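Local coordinates for NADP-dependent glyceraldehyde-3-phosphate dehydrogenase (Bacillus halodurans, PDB 3PRL), which probably catalyses the NADP-dependent, non-phosphorylating oxidation of glyceraldehyde 3-phosphate, as a member of the aldehyde dehydrogenase family, at residues D[294-299]-D[390-395]; D[355-360]-D[369-374]; D[74-79]-D[203-208]. One frame throughout, in Å; residues are numbered along the deposited sequence. Where two conformers were deposited one is given.

Contacts 1 and 2 belong to one mixed sheet and touch each other, their centres about 11 Å apart. Strand 367-374 of contact 2 lies next to strand 391-397 of contact 1, and contact 2 is nested along the chain inside the loop that contact 1 closes. Contact 1 is a buried parallel pairing with two backbone links, whereas contact 2 is a partly buried antiparallel pairing, richer in backbone bonds and marked by a bulge. Contact 3, at the surface on the opposite side of the chain's centre, has its centre about 41 Å from that of contact 1. It joins a helix to the end of another by apolar contacts, without a hydrogen bond.

Contact 1: D[294-299]-D[390-395]; sequences TAIKRV and PVLPII
Val299 lies side by side with Ile394, the two side chains pointing the same way from adjacent strands. Starting at the backbone end, Val299 CB is near both Pro393 O and Ile394 CD1. One branch, Val299 CG1, stands anti to the backbone N (chi1 -178°) and reaches Ile394 CG2 at 4.2 Å. That torsion leaves the other branch, CG2, beside the N, where it makes the closer contact: Val299 CG2 is 3.7 Å from Ile394 CD1, while Leu392 CD1 approaches the same methyl more loosely.

The backbones run parallel here, with Val299 and Ile394 forming the bridge. Val299 N donates to Pro393 O at 3.1 Å, and Val299 O receives Ile395 N in a bond modelled so short that its length is doubtful. The next rung toward the start of the strands is lost, because Pro393 has no N-H. Pro393 CD occupies that position instead, 3.1 Å from Lys297 O, with CG close behind. Lys297 itself leaves the extended conformation (psi 8°), and the strands are wider apart at this end.

Strand 296-302, which follows a few residues after Cys293, in the cysteine signature region of the aldehyde dehydrogenases, belongs to this mixed sheet. Lys297 points away from strand 391-397; its NZ forms a salt bridge with Glu386 and bonds to the carbonyls of Gly262, Arg292 and Cys293, thereby tying the approach to the strand in place. Arg298 also turns away, bonding through NH2 to Lys263 O.

Leu392 packs at the wider end: with CG anti to its N (chi1 179°), Leu392 CD1 lies 3.9 Å from Ile296 O and close to the carbonyl carbon of Lys297. Ile296 O is buried here with no polar partner in the model. Ile281, Ala285 and Phe286 of helix 274-286 pack against the same leucine.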
loop_
_atom_site.group_PDB
_atom_site.type_symbol
_atom_site.label_atom_id
_atom_site.label_comp_id
_atom_site.label_asym_id
_atom_site.label_seq_id
_atom_site.Cartn_x
_atom_site.Cartn_y
_atom_site.Cartn_z
ATOM N N THR D 294 -14.476 22.227 -13.834
ATOM C CA THR D 294 -13.737 21.385 -14.751
ATOM C C THR D 294 -14.453 21.366 -16.113
ATOM O O THR D 294 -15.552 20.820 -16.247
ATOM C CB THR D 294 -13.594 19.971 -14.193
ATOM O OG1 THR D 294 -13.423 20.030 -12.764
ATOM C CG2 THR D 294 -12.398 19.285 -14.814
ATOM N N ALA D 295 -13.806 21.979 -17.098
ATOM C CA ALA D 295 -14.333 22.164 -18.447
ATOM C C ALA D 295 -13.292 22.897 -19.254
ATOM O O ALA D 295 -12.620 23.788 -18.735
ATOM C CB ALA D 295 -15.612 22.984 -18.422
ATOM N N ILE D 296 -13.184 22.541 -20.530
ATOM C CA ILE D 296 -12.329 23.250 -21.459
ATOM C C ILE D 296 -12.901 24.663 -21.703
ATOM O O ILE D 296 -14.060 24.824 -22.077
ATOM C CB ILE D 296 -12.211 22.476 -22.786
ATOM C CG1 ILE D 296 -11.451 21.152 -22.591
ATOM C CG2 ILE D 296 -11.645 23.363 -23.894
ATOM C CD1 ILE D 296 -9.968 21.274 -22.337
ATOM N N LYS D 297 -12.084 25.679 -21.487
ATOM C CA LYS D 297 -12.542 27.057 -21.622
ATOM C C LYS D 297 -11.588 27.881 -22.456
ATOM O O LYS D 297 -11.748 29.079 -22.544
ATOM C CB LYS D 297 -12.692 27.698 -20.243
ATOM C CG LYS D 297 -13.851 27.175 -19.414
ATOM C CD LYS D 297 -13.638 27.569 -18.000
ATOM C CE LYS D 297 -14.722 27.039 -17.107
ATOM N NZ LYS D 297 -14.117 26.651 -15.786
ATOM N N ARG D 298 -10.609 27.224 -23.069
ATOM C CA ARG D 298 -9.532 27.865 -23.821
ATOM C C ARG D 298 -9.006 26.878 -24.848
ATOM O O ARG D 298 -8.640 25.756 -24.484
ATOM C CB ARG D 298 -8.355 28.173 -22.889
ATOM C CG ARG D 298 -8.299 29.542 -22.270
ATOM C CD ARG D 298 -6.894 29.777 -21.714
ATOM N NE ARG D 298 -6.584 28.960 -20.537
ATOM C CZ ARG D 298 -5.499 29.117 -19.777
ATOM N NH1 ARG D 298 -4.610 30.074 -20.063
ATOM N NH2 ARG D 298 -5.303 28.328 -18.720
ATOM N N VAL D 299 -8.949 27.272 -26.117
ATOM C CA VAL D 299 -8.263 26.439 -27.098
ATOM C C VAL D 299 -7.000 27.112 -27.624
ATOM O O VAL D 299 -7.069 28.104 -28.342
ATOM C CB VAL D 299 -9.152 26.045 -28.297
ATOM C CG1 VAL D 299 -8.373 25.127 -29.242
ATOM C CG2 VAL D 299 -10.448 25.373 -27.838
ATOM N N PRO D 390 -21.692 29.801 -21.599
ATOM C CA PRO D 390 -21.530 29.073 -22.858
ATOM C C PRO D 390 -20.762 29.898 -23.882
ATOM O O PRO D 390 -21.333 30.354 -24.882
ATOM C CB PRO D 390 -22.968 28.848 -23.312
ATOM C CG PRO D 390 -23.710 30.017 -22.793
ATOM C CD PRO D 390 -23.004 30.471 -21.531
ATOM N N VAL D 391 -19.473 30.076 -23.613
ATOM C CA VAL D 391 -18.585 30.860 -24.450
ATOM C C VAL D 391 -17.253 30.128 -24.515
ATOM O O VAL D 391 -16.802 29.561 -23.516
ATOM C CB VAL D 391 -18.426 32.320 -23.927
ATOM C CG1 VAL D 391 -17.544 32.391 -22.660
ATOM C CG2 VAL D 391 -17.869 33.224 -25.013
ATOM N N LEU D 392 -16.641 30.107 -25.692
ATOM C CA LEU D 392 -15.405 29.355 -25.878
ATOM C C LEU D 392 -14.480 30.112 -26.817
ATOM O O LEU D 392 -14.825 30.322 -27.985
ATOM C CB LEU D 392 -15.702 27.951 -26.431
ATOM C CG LEU D 392 -14.522 27.011 -26.720
ATOM C CD1 LEU D 392 -13.722 26.732 -25.457
ATOM C CD2 LEU D 392 -15.011 25.710 -27.365
ATOM N N PRO D 393 -13.326 30.552 -26.307
ATOM C CA PRO D 393 -12.365 31.234 -27.172
ATOM C C PRO D 393 -11.417 30.266 -27.861
ATOM O O PRO D 393 -11.082 29.225 -27.311
ATOM C CB PRO D 393 -11.595 32.131 -26.203
ATOM C CG PRO D 393 -11.683 31.422 -24.882
ATOM C CD PRO D 393 -12.985 30.683 -24.878
ATOM N N ILE D 394 -11.006 30.617 -29.074
ATOM C CA ILE D 394 -9.944 29.894 -29.750
ATOM C C ILE D 394 -8.722 30.816 -29.829
ATOM O O ILE D 394 -8.837 31.997 -30.190
ATOM C CB ILE D 394 -10.375 29.370 -31.160
ATOM C CG1 ILE D 394 -11.824 28.828 -31.160
ATOM C CG2 ILE D 394 -9.375 28.346 -31.697
ATOM C CD1 ILE D 394 -12.097 27.641 -30.243
ATOM N N ILE D 395 -7.565 30.284 -29.448
ATOM C CA ILE D 395 -6.342 31.062 -29.461
ATOM C C ILE D 395 -5.376 30.414 -30.442
ATOM O O ILE D 395 -4.942 29.281 -30.256
ATOM C CB ILE D 395 -5.743 31.248 -28.036
ATOM C CG1 ILE D 395 -6.702 32.067 -27.159
ATOM C CG2 ILE D 395 -4.380 31.929 -28.104
ATOM C CD1 ILE D 395 -6.402 32.026 -25.668
#

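Contact 2: D[355-360]-D[369-374]; sequences ATLLSG and SPTLLD
Two peptide groups, those led by the carbonyls of Thr356 and Asp374, are gripped in different ways across the paired strands. Asp374 N approaches Thr356 O within the carbonyl plane, at 2.7 Å, whereas Thr356 N sits above the plane of the Asp374 carbonyl, 3.1 Å from Asp374 O and on a more bent path. Leu373 CA adds a C-H...O contact to Thr356 O.

Beyond this hydrogen-bonded pair comes the non-hydrogen-bonded pair of Leu357 and Leu373, and then a classic beta bulge: Leu358 and Ser359 both face Leu372. Leu372 O takes Leu358 N at 2.8 Å and, weakly, Ser359 N, while Leu372 N returns a bond to Ser359 O. Strand 367-374 pairs on with strand 391-397, in parallel, so the antiparallel strand 356-359 is added to the mixed sheet through it.

Leu358 CB meets Leu372 CD2 at 4.0 Å. The tip of Leu358 passes obliquely across Asp374, with Leu358 CD1 3.8 Å from Asp374 CB and both methyls about equally distant from Asp374 OD2; Val310 and Ile313 of helix 303-317 pack along this side. On the face carrying Leu357 and Leu373, CG of Leu357 stands anti to the backbone N (chi1 179°), which places Leu357 CD1 3.8 Å from both Leu373 CD2 and Thr371 CG2; Leu351 of helix 337-352 packs on both leucines and Ile347 on Thr371. Thr371 OG1 sits 2.8 Å from Gly360 O.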
loop_
_atom_site.group_PDB
_atom_site.type_symbol
_atom_site.label_atom_id
_atom_site.label_comp_id
_atom_site.label_asym_id
_atom_site.label_seq_id
_atom_site.Cartn_x
_atom_site.Cartn_y
_atom_site.Cartn_z
ATOM N N ALA D 355 -12.064 40.432 -31.785
ATOM C CA ALA D 355 -12.142 38.978 -31.962
ATOM C C ALA D 355 -13.236 38.634 -32.953
ATOM O O ALA D 355 -14.276 39.305 -32.995
ATOM C CB ALA D 355 -12.387 38.258 -30.631
ATOM N N THR D 356 -13.008 37.596 -33.753
ATOM C CA THR D 356 -14.005 37.189 -34.735
ATOM C C THR D 356 -15.098 36.358 -34.077
ATOM O O THR D 356 -14.818 35.341 -33.429
ATOM C CB THR D 356 -13.386 36.406 -35.910
ATOM O OG1 THR D 356 -12.181 37.047 -36.342
ATOM C CG2 THR D 356 -14.365 36.334 -37.078
ATOM N N LEU D 357 -16.343 36.790 -34.252
ATOM C CA LEU D 357 -17.467 36.018 -33.775
ATOM C C LEU D 357 -17.789 34.968 -34.824
ATOM O O LEU D 357 -18.243 35.294 -35.933
ATOM C CB LEU D 357 -18.675 36.910 -33.482
ATOM C CG LEU D 357 -19.948 36.208 -32.993
ATOM C CD1 LEU D 357 -19.883 35.938 -31.481
ATOM C CD2 LEU D 357 -21.206 37.008 -33.362
ATOM N N LEU D 358 -17.530 33.706 -34.474
ATOM C CA LEU D 358 -17.773 32.586 -35.380
ATOM C C LEU D 358 -19.201 32.041 -35.340
ATOM O O LEU D 358 -19.708 31.545 -36.353
ATOM C CB LEU D 358 -16.757 31.474 -35.148
ATOM C CG LEU D 358 -15.812 31.218 -36.326
ATOM C CD1 LEU D 358 -14.994 32.451 -36.734
ATOM C CD2 LEU D 358 -14.907 30.026 -36.028
ATOM N N SER D 359 -19.844 32.134 -34.178
ATOM C CA SER D 359 -21.252 31.757 -34.056
ATOM C C SER D 359 -21.936 32.330 -32.822
ATOM O O SER D 359 -21.294 32.586 -31.803
ATOM C CB SER D 359 -21.415 30.233 -34.089
ATOM O OG SER D 359 -22.679 29.847 -33.591
ATOM N N GLY D 360 -23.243 32.541 -32.965
ATOM C CA GLY D 360 -24.187 32.777 -31.875
ATOM C C GLY D 360 -23.776 33.616 -30.689
ATOM O O GLY D 360 -23.433 33.079 -29.649
ATOM N N SER D 369 -27.066 31.882 -26.242
ATOM C CA SER D 369 -26.607 31.042 -27.346
ATOM C C SER D 369 -25.179 30.593 -27.085
ATOM O O SER D 369 -24.401 31.347 -26.503
ATOM C CB SER D 369 -26.663 31.809 -28.675
ATOM O OG SER D 369 -27.954 31.759 -29.246
ATOM N N PRO D 370 -24.828 29.357 -27.489
ATOM C CA PRO D 370 -23.421 29.032 -27.330
ATOM C C PRO D 370 -22.627 30.004 -28.201
ATOM O O PRO D 370 -22.993 30.262 -29.353
ATOM C CB PRO D 370 -23.320 27.594 -27.842
ATOM C CG PRO D 370 -24.535 27.392 -28.705
ATOM C CD PRO D 370 -25.592 28.271 -28.136
ATOM N N THR D 371 -21.574 30.570 -27.629
ATOM C CA THR D 371 -20.844 31.624 -28.291
ATOM C C THR D 371 -19.432 31.158 -28.621
ATOM O O THR D 371 -18.680 30.737 -27.731
ATOM C CB THR D 371 -20.858 32.935 -27.454
ATOM O OG1 THR D 371 -22.210 33.273 -27.113
ATOM C CG2 THR D 371 -20.267 34.075 -28.248
ATOM N N LEU D 372 -19.096 31.215 -29.911
ATOM C CA LEU D 372 -17.760 30.871 -30.388
ATOM C C LEU D 372 -17.018 32.102 -30.889
ATOM O O LEU D 372 -17.504 32.826 -31.774
ATOM C CB LEU D 372 -17.815 29.796 -31.477
ATOM C CG LEU D 372 -16.511 29.037 -31.756
ATOM C CD1 LEU D 372 -16.058 28.234 -30.535
ATOM C CD2 LEU D 372 -16.680 28.125 -32.949
ATOM N N LEU D 373 -15.836 32.325 -30.317
ATOM C CA LEU D 373 -14.971 33.430 -30.710
ATOM C C LEU D 373 -13.651 32.901 -31.234
ATOM O O LEU D 373 -13.109 31.931 -30.705
ATOM C CB LEU D 373 -14.719 34.361 -29.524
ATOM C CG LEU D 373 -15.923 34.869 -28.726
ATOM C CD1 LEU D 373 -15.478 35.328 -27.350
ATOM C CD2 LEU D 373 -16.663 35.993 -29.475
ATOM N N ASP D 374 -13.133 33.547 -32.271
ATOM C CA ASP D 374 -11.858 33.157 -32.869
ATOM C C ASP D 374 -10.862 34.301 -32.745
ATOM O O ASP D 374 -11.237 35.412 -32.368
ATOM C CB ASP D 374 -12.043 32.722 -34.335
ATOM C CG ASP D 374 -10.908 31.823 -34.847
ATOM O OD1 ASP D 374 -9.905 31.610 -34.124
ATOM O OD2 ASP D 374 -11.022 31.329 -35.992
#

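Contact 3: D[74-79]-D[203-208]; sequences VDLLYA and ADAGAP
Leu76 and Ala79, one turn apart on helix 70-86, present their methyl groups to the chain where it leaves helix 192-204. The two alanines of the contact meet alongside rather than head on: the CB of Ala79 and the CB of Ala205 are 3.9 Å apart, but the bonds that carry them run in roughly opposing directions past each other. The methyl of Ala205 also rests against the carbonyl carbon of Ala79, so it bears on the helix backbone as well as on a side chain.

Leu76 reaches farther. Its CG is anti to the backbone N (chi1 178°), which swings both branches out along the departing chain. CD1 settles over the face of the peptide group joining Gly206 to Ala207, with Leu76 CD1 3.5 Å from Ala207 N and 3.7 Å from Ala205 O, while the CB of Ala205 flanks the same methyl. The second branch continues in the direction of the chain: Leu76 CD2 lies 4.1 Å from Ala207 CB and 4.2 Å from Pro208 CD.

The peptide that Leu76 CD1 faces is part of a Schellman motif that ends the helix. Gly206 has a positive phi (101°) and bonds lead back into the last turn, among them Gly206 N to Ala203 O at 3.0 Å. Helix 192-204 connects strands 182-186 and 212-214, parallel neighbours in one sheet, as the helix of a beta-alpha-beta crossover; the contact thus fastens the exit of that helix to helix 70-86.

No hydrogen bond crosses between the segments. Leu202, on helix 192-204, touches both Leu76 and Ala207, while Asp204 is turned to a salt bridge with Arg87. Helices 103-124 and 167-178 cover the other side of helix 70-86.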
loop_
_atom_site.group_PDB
_atom_site.type_symbol
_atom_site.label_atom_id
_atom_site.label_comp_id
_atom_site.label_asym_id
_atom_site.label_seq_id
_atom_site.Cartn_x
_atom_site.Cartn_y
_atom_site.Cartn_z
ATOM N N VAL D 74 -20.943 1.869 7.017
ATOM C CA VAL D 74 -21.133 1.638 5.568
ATOM C C VAL D 74 -22.554 1.208 5.168
ATOM O O VAL D 74 -22.995 1.509 4.055
ATOM C CB VAL D 74 -20.108 0.634 4.942
ATOM C CG1 VAL D 74 -18.723 0.850 5.514
ATOM C CG2 VAL D 74 -20.565 -0.798 5.128
ATOM N N ASP D 75 -23.253 0.494 6.053
ATOM C CA ASP D 75 -24.600 0.021 5.748
ATOM C C ASP D 75 -25.539 1.217 5.578
ATOM O O ASP D 75 -26.437 1.179 4.747
ATOM C CB ASP D 75 -25.139 -0.918 6.831
ATOM C CG ASP D 75 -24.346 -2.227 6.943
ATOM O OD1 ASP D 75 -24.046 -2.865 5.900
ATOM O OD2 ASP D 75 -24.040 -2.621 8.095
ATOM N N LEU D 76 -25.320 2.266 6.377
ATOM C CA LEU D 76 -26.084 3.516 6.260
ATOM C C LEU D 76 -25.861 4.174 4.904
ATOM O O LEU D 76 -26.787 4.739 4.319
ATOM C CB LEU D 76 -25.753 4.497 7.396
ATOM C CG LEU D 76 -26.453 5.882 7.364
ATOM C CD1 LEU D 76 -27.992 5.770 7.398
ATOM C CD2 LEU D 76 -25.949 6.827 8.464
ATOM N N LEU D 77 -24.638 4.095 4.406
ATOM C CA LEU D 77 -24.317 4.676 3.114
ATOM C C LEU D 77 -25.027 3.918 2.006
ATOM O O LEU D 77 -25.710 4.536 1.208
ATOM C CB LEU D 77 -22.797 4.753 2.883
ATOM C CG LEU D 77 -22.115 6.065 3.289
ATOM C CD1 LEU D 77 -22.269 6.391 4.775
ATOM C CD2 LEU D 77 -20.626 6.062 2.887
ATOM N N TYR D 78 -24.866 2.589 1.994
ATOM C CA TYR D 78 -25.559 1.700 1.068
ATOM C C TYR D 78 -27.048 2.046 1.032
ATOM O O TYR D 78 -27.616 2.247 -0.033
ATOM C CB TYR D 78 -25.401 0.223 1.481
ATOM C CG TYR D 78 -24.002 -0.371 1.388
ATOM C CD1 TYR D 78 -23.035 0.185 0.563
ATOM C CD2 TYR D 78 -23.669 -1.524 2.098
ATOM C CE1 TYR D 78 -21.765 -0.362 0.467
ATOM C CE2 TYR D 78 -22.398 -2.085 2.009
ATOM C CZ TYR D 78 -21.449 -1.495 1.191
ATOM O OH TYR D 78 -20.184 -2.037 1.091
ATOM N N ALA D 79 -27.666 2.123 2.218
ATOM C CA ALA D 79 -29.112 2.416 2.354
ATOM C C ALA D 79 -29.492 3.766 1.764
ATOM O O ALA D 79 -30.514 3.897 1.090
ATOM C CB ALA D 79 -29.550 2.348 3.816
ATOM N N ALA D 203 -31.805 10.535 6.100
ATOM C CA ALA D 203 -32.653 10.437 7.282
ATOM C C ALA D 203 -33.583 9.230 7.200
ATOM O O ALA D 203 -33.699 8.474 8.161
ATOM C CB ALA D 203 -33.470 11.730 7.448
ATOM N N ASP D 204 -34.235 9.057 6.049
ATOM C CA ASP D 204 -35.174 7.946 5.826
ATOM C C ASP D 204 -34.416 6.609 5.756
ATOM O O ASP D 204 -35.010 5.534 5.876
ATOM C CB ASP D 204 -36.004 8.154 4.539
ATOM C CG ASP D 204 -36.943 9.384 4.597
ATOM O OD1 ASP D 204 -37.122 10.004 5.675
ATOM O OD2 ASP D 204 -37.511 9.733 3.534
ATOM N N ALA D 205 -33.105 6.698 5.552
ATOM C CA ALA D 205 -32.216 5.536 5.513
ATOM C C ALA D 205 -31.817 5.104 6.916
ATOM O O ALA D 205 -31.215 4.039 7.098
ATOM C CB ALA D 205 -30.973 5.852 4.680
ATOM N N GLY D 206 -32.145 5.937 7.899
ATOM C CA GLY D 206 -31.844 5.636 9.300
ATOM C C GLY D 206 -30.625 6.329 9.894
ATOM O O GLY D 206 -29.999 5.794 10.800
ATOM N N ALA D 207 -30.279 7.519 9.408
ATOM C CA ALA D 207 -29.179 8.276 10.014
ATOM C C ALA D 207 -29.499 8.575 11.477
ATOM O O ALA D 207 -30.566 9.113 11.771
ATOM C CB ALA D 207 -28.937 9.563 9.264
ATOM N N PRO D 208 -28.600 8.189 12.405
ATOM C CA PRO D 208 -28.843 8.584 13.799
ATOM C C PRO D 208 -28.843 10.105 13.956
ATOM O O PRO D 208 -28.283 10.814 13.116
ATOM C CB PRO D 208 -27.680 7.943 14.558
ATOM C CG PRO D 208 -27.277 6.773 13.715
ATOM C CD PRO D 208 -27.523 7.184 12.289
#